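PDB 4MDC: putative glutathione S-transferase from Sinorhizobium meliloti, which probably transfers glutathione onto electrophilic substrates and forms a homodimer. Local coordinates for residues 121-126 and 167-172. Numbering follows the deposited sequence.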
ATOM      1  N   THR B 121       0.565 -10.248  -1.649  1.00 16.04           N
ATOM      2  CA  THR B 121      -0.481  -9.538  -0.900  1.00 14.78           C
ATOM      3  C   THR B 121      -0.727  -8.137  -1.492  1.00 15.02           C
ATOM      4  O   THR B 121      -1.873  -7.755  -1.732  1.00 15.92           O
ATOM      5  CB  THR B 121      -0.106  -9.440   0.605  1.00 15.14           C
ATOM      6  OG1 THR B 121       0.140 -10.757   1.106  1.00 15.83           O
ATOM      7  CG2 THR B 121      -1.151  -8.798   1.394  1.00 15.24           C
ATOM      8  N   GLU B 122       0.362  -7.420  -1.813  1.00 14.79           N
ATOM      9  CA  GLU B 122       0.257  -6.092  -2.413  1.00 15.52           C
ATOM     10  C   GLU B 122      -0.298  -6.144  -3.830  1.00 14.99           C
ATOM     11  O   GLU B 122      -1.098  -5.261  -4.214  1.00 15.93           O
ATOM     12  CB  GLU B 122       1.620  -5.377  -2.375  1.00 16.51           C
ATOM     13  CG  GLU B 122       1.972  -4.979  -0.925  1.00 17.44           C
ATOM     14  CD  GLU B 122       3.332  -4.226  -0.772  1.00 19.87           C
ATOM     15  OE1 GLU B 122       3.976  -3.914  -1.817  1.00 20.61           O
ATOM     16  OE2 GLU B 122       3.618  -3.815   0.396  1.00 21.66           O
ATOM     17  N   TRP B 123       0.045  -7.185  -4.579  1.00 14.35           N
ATOM     18  CA  TRP B 123      -0.455  -7.341  -5.937  1.00 14.10           C
ATOM     19  C   TRP B 123      -1.993  -7.360  -5.893  1.00 13.62           C
ATOM     20  O   TRP B 123      -2.666  -6.608  -6.602  1.00 13.97           O
ATOM     21  CB  TRP B 123       0.081  -8.620  -6.605  1.00 14.19           C
ATOM     22  CG  TRP B 123      -0.384  -8.731  -8.028  1.00 14.94           C
ATOM     23  CD1 TRP B 123      -1.614  -9.205  -8.444  1.00 14.76           C
ATOM     24  CD2 TRP B 123       0.266  -8.266  -9.222  1.00 15.59           C
ATOM     25  NE1 TRP B 123      -1.717  -9.107  -9.782  1.00 15.04           N
ATOM     26  CE2 TRP B 123      -0.562  -8.591 -10.306  1.00 16.19           C
ATOM     27  CE3 TRP B 123       1.544  -7.728  -9.489  1.00 16.82           C
ATOM     28  CZ2 TRP B 123      -0.254  -8.272 -11.645  1.00 16.94           C
ATOM     29  CZ3 TRP B 123       1.853  -7.439 -10.832  1.00 17.37           C
ATOM     30  CH2 TRP B 123       0.963  -7.704 -11.885  1.00 18.03           C
ATOM     31  N   PHE B 124      -2.505  -8.251  -5.096  1.00 14.01           N
ATOM     32  CA  PHE B 124      -3.980  -8.456  -5.062  1.00 14.22           C
ATOM     33  C   PHE B 124      -4.714  -7.357  -4.307  1.00 15.77           C
ATOM     34  O   PHE B 124      -5.834  -6.959  -4.725  1.00 15.69           O
ATOM     35  CB  PHE B 124      -4.301  -9.871  -4.627  1.00 14.77           C
ATOM     36  CG  PHE B 124      -3.930 -10.880  -5.638  1.00 15.28           C
ATOM     37  CD1 PHE B 124      -4.732 -11.089  -6.772  1.00 14.72           C
ATOM     38  CD2 PHE B 124      -2.711 -11.527  -5.556  1.00 14.84           C
ATOM     39  CE1 PHE B 124      -4.299 -11.940  -7.776  1.00 15.69           C
ATOM     40  CE2 PHE B 124      -2.325 -12.418  -6.513  1.00 15.94           C
ATOM     41  CZ  PHE B 124      -3.100 -12.643  -7.619  1.00 15.84           C
ATOM     42  N   LEU B 125      -4.144  -6.823  -3.239  1.00 14.97           N
ATOM     43  CA  LEU B 125      -4.860  -5.827  -2.438  1.00 16.15           C
ATOM     44  C   LEU B 125      -4.572  -4.363  -2.749  1.00 17.90           C
ATOM     45  O   LEU B 125      -5.355  -3.469  -2.338  1.00 20.02           O
ATOM     46  CB  LEU B 125      -4.604  -6.067  -0.948  1.00 15.88           C
ATOM     47  CG  LEU B 125      -5.103  -7.442  -0.474  1.00 16.53           C
ATOM     48  CD1 LEU B 125      -4.814  -7.582   0.983  1.00 17.18           C
ATOM     49  CD2 LEU B 125      -6.584  -7.752  -0.762  1.00 17.44           C
ATOM     50  N   GLN B 126      -3.548  -4.118  -3.563  1.00 16.07           N
ATOM     51  CA  GLN B 126      -3.286  -2.794  -4.040  1.00 16.85           C
ATOM     52  C   GLN B 126      -3.389  -2.685  -5.557  1.00 17.28           C
ATOM     53  O   GLN B 126      -4.092  -1.801  -6.037  1.00 17.16           O
ATOM     54  CB  GLN B 126      -1.878  -2.314  -3.580  1.00 17.71           C
ATOM     55  CG  GLN B 126      -1.776  -2.317  -2.083  1.00 20.52           C
ATOM     56  CD  GLN B 126      -0.378  -1.868  -1.587  1.00 26.73           C
ATOM     57  OE1 GLN B 126       0.492  -1.418  -2.348  1.00 29.49           O
ATOM     58  NE2 GLN B 126      -0.192  -1.992  -0.296  1.00 28.92           N
ATOM     59  N   ILE B 167      -9.512  -7.135 -15.825  1.00 19.94           N
ATOM     60  CA  ILE B 167      -9.676  -8.366 -15.090  1.00 19.54           C
ATOM     61  C   ILE B 167      -8.831  -9.471 -15.668  1.00 18.12           C
ATOM     62  O   ILE B 167      -8.180 -10.201 -14.915  1.00 17.55           O
ATOM     63  CB  ILE B 167     -11.131  -8.800 -15.029  1.00 20.92           C
ATOM     64  CG1 ILE B 167     -11.893  -7.886 -14.113  1.00 22.65           C
ATOM     65  CG2 ILE B 167     -11.285 -10.239 -14.515  1.00 21.55           C
ATOM     66  CD1 ILE B 167     -13.385  -8.062 -14.201  1.00 22.84           C
ATOM     67  N   ARG B 168      -8.812  -9.607 -16.980  1.00 18.80           N
ATOM     68  CA  ARG B 168      -8.174 -10.764 -17.554  1.00 19.53           C
ATOM     69  C   ARG B 168      -6.666 -10.853 -17.218  1.00 20.39           C
ATOM     70  O   ARG B 168      -6.161 -11.923 -16.910  1.00 17.14           O
ATOM     71  CB  ARG B 168      -8.376 -10.825 -19.038  1.00 22.02           C
ATOM     72  CG  ARG B 168      -7.874 -12.165 -19.576  1.00 24.10           C
ATOM     73  CD  ARG B 168      -8.210 -12.308 -21.031  1.00 27.40           C
ATOM     74  NE  ARG B 168      -8.276 -13.701 -21.476  1.00 27.89           N
ATOM     75  CZ  ARG B 168      -7.539 -14.212 -22.459  1.00 31.63           C
ATOM     76  NH1 ARG B 168      -6.627 -13.458 -23.074  1.00 33.77           N
ATOM     77  NH2 ARG B 168      -7.701 -15.494 -22.835  1.00 29.96           N
ATOM     78  N   GLN B 169      -5.998  -9.723 -17.270  1.00 21.17           N
ATOM     79  CA  GLN B 169      -4.571  -9.722 -16.950  1.00 23.59           C
ATOM     80  C   GLN B 169      -4.293 -10.286 -15.546  1.00 20.22           C
ATOM     81  O   GLN B 169      -3.369 -11.064 -15.358  1.00 19.60           O
ATOM     82  CB  GLN B 169      -4.046  -8.284 -17.055  1.00 29.27           C
ATOM     83  CG  GLN B 169      -2.654  -8.097 -16.482  1.00 36.31           C
ATOM     84  CD  GLN B 169      -2.266  -6.647 -16.067  1.00 41.57           C
ATOM     85  OE1 GLN B 169      -2.996  -5.672 -16.285  1.00 42.81           O
ATOM     86  NE2 GLN B 169      -1.083  -6.530 -15.460  1.00 45.52           N
ATOM     87  N   HIS B 170      -5.106  -9.866 -14.583  1.00 18.40           N
ATOM     88  CA  HIS B 170      -5.051 -10.353 -13.219  1.00 17.77           C
ATOM     89  C   HIS B 170      -5.378 -11.817 -13.038  1.00 17.88           C
ATOM     90  O   HIS B 170      -4.646 -12.513 -12.375  1.00 18.27           O
ATOM     91  CB  HIS B 170      -5.909  -9.444 -12.310  1.00 17.89           C
ATOM     92  CG  HIS B 170      -5.273  -8.123 -12.115  1.00 17.82           C
ATOM     93  ND1 HIS B 170      -4.142  -7.998 -11.347  1.00 18.43           N
ATOM     94  CD2 HIS B 170      -5.476  -6.910 -12.692  1.00 17.55           C
ATOM     95  CE1 HIS B 170      -3.747  -6.744 -11.368  1.00 18.16           C
ATOM     96  NE2 HIS B 170      -4.536  -6.069 -12.174  1.00 19.43           N
HETATM   97  N   MSE B 171      -6.425 -12.290 -13.700  1.00 17.31           N
HETATM   98  CA  MSE B 171      -6.777 -13.707 -13.705  1.00 17.10           C
HETATM   99  C   MSE B 171      -5.697 -14.537 -14.359  1.00 16.17           C
HETATM  100  O   MSE B 171      -5.418 -15.649 -13.923  1.00 15.32           O
HETATM  101  CB  MSE B 171      -8.129 -13.933 -14.406  1.00 18.32           C
HETATM  102  CG  MSE B 171      -9.254 -13.241 -13.680  1.00 19.02           C
HETATM  103 SE   MSE B 171      -9.480 -13.704 -11.773  1.00 21.56          SE
HETATM  104  CE  MSE B 171      -9.686 -15.683 -12.121  1.00 22.16           C
ATOM    105  N   LYS B 172      -5.096 -14.041 -15.436  1.00 16.64           N
ATOM    106  CA  LYS B 172      -4.044 -14.754 -16.120  1.00 17.57           C
ATOM    107  C   LYS B 172      -2.759 -14.835 -15.259  1.00 17.24           C
ATOM    108  O   LYS B 172      -2.072 -15.855 -15.265  1.00 17.54           O
ATOM    109  CB  LYS B 172      -3.751 -14.169 -17.483  1.00 18.43           C
ATOM    110  CG  LYS B 172      -4.862 -14.507 -18.481  1.00 18.98           C
ATOM    111  CD  LYS B 172      -4.635 -15.916 -19.029  1.00 19.52           C
ATOM    112  CE  LYS B 172      -5.839 -16.433 -19.779  1.00 19.42           C
ATOM    113  NZ  LYS B 172      -5.614 -17.805 -20.288  1.00 19.34           N
TER
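At the edge of the H170 imidazole, in its plane, stands NE1 of the W123 indole, 3.1 Å from ND1 of H170. The bond it makes is weak: the N-H points well off the line to its acceptor, with an angle of 129° at the hydrogen. The five-membered ring of W123 and the imidazole meet obliquely, their planes at 59° and their centroids 5.0 Å apart. CE1 of H170 adds carbon contact, 3.8 Å from CZ2 of W123. One face of the F124 ring, next in the same segment, carries CD1 of W123, 3.6 Å above the plane and over its centre. W123 has CG anti to the backbone N (chi1 -177°), which carries the indole across to the second helix. The two segments belong to helices 111-145 and 167-180 of the all-helical C-terminal domain of the glutathione transferase fold, and the ring pair joins them in its buried interior. H170 is held at its other nitrogen too: NE2 hydrogen-bonds to OD2 of D131, one more residue of helix 111-145; with the weak bond at ND1, this ties both nitrogens to that helix and probably limits how the imidazole turns. At the exposed margin, NE2 of Q169 comes 4.3 Å from CZ2 of W123. Replacing W123 by an alanine is likely to leave ND1 of H170 without its donor and to open a gap between the helices. Beyond the pair, W123 also packs on A69 of the second subunit and makes a cation-pi contact with K127.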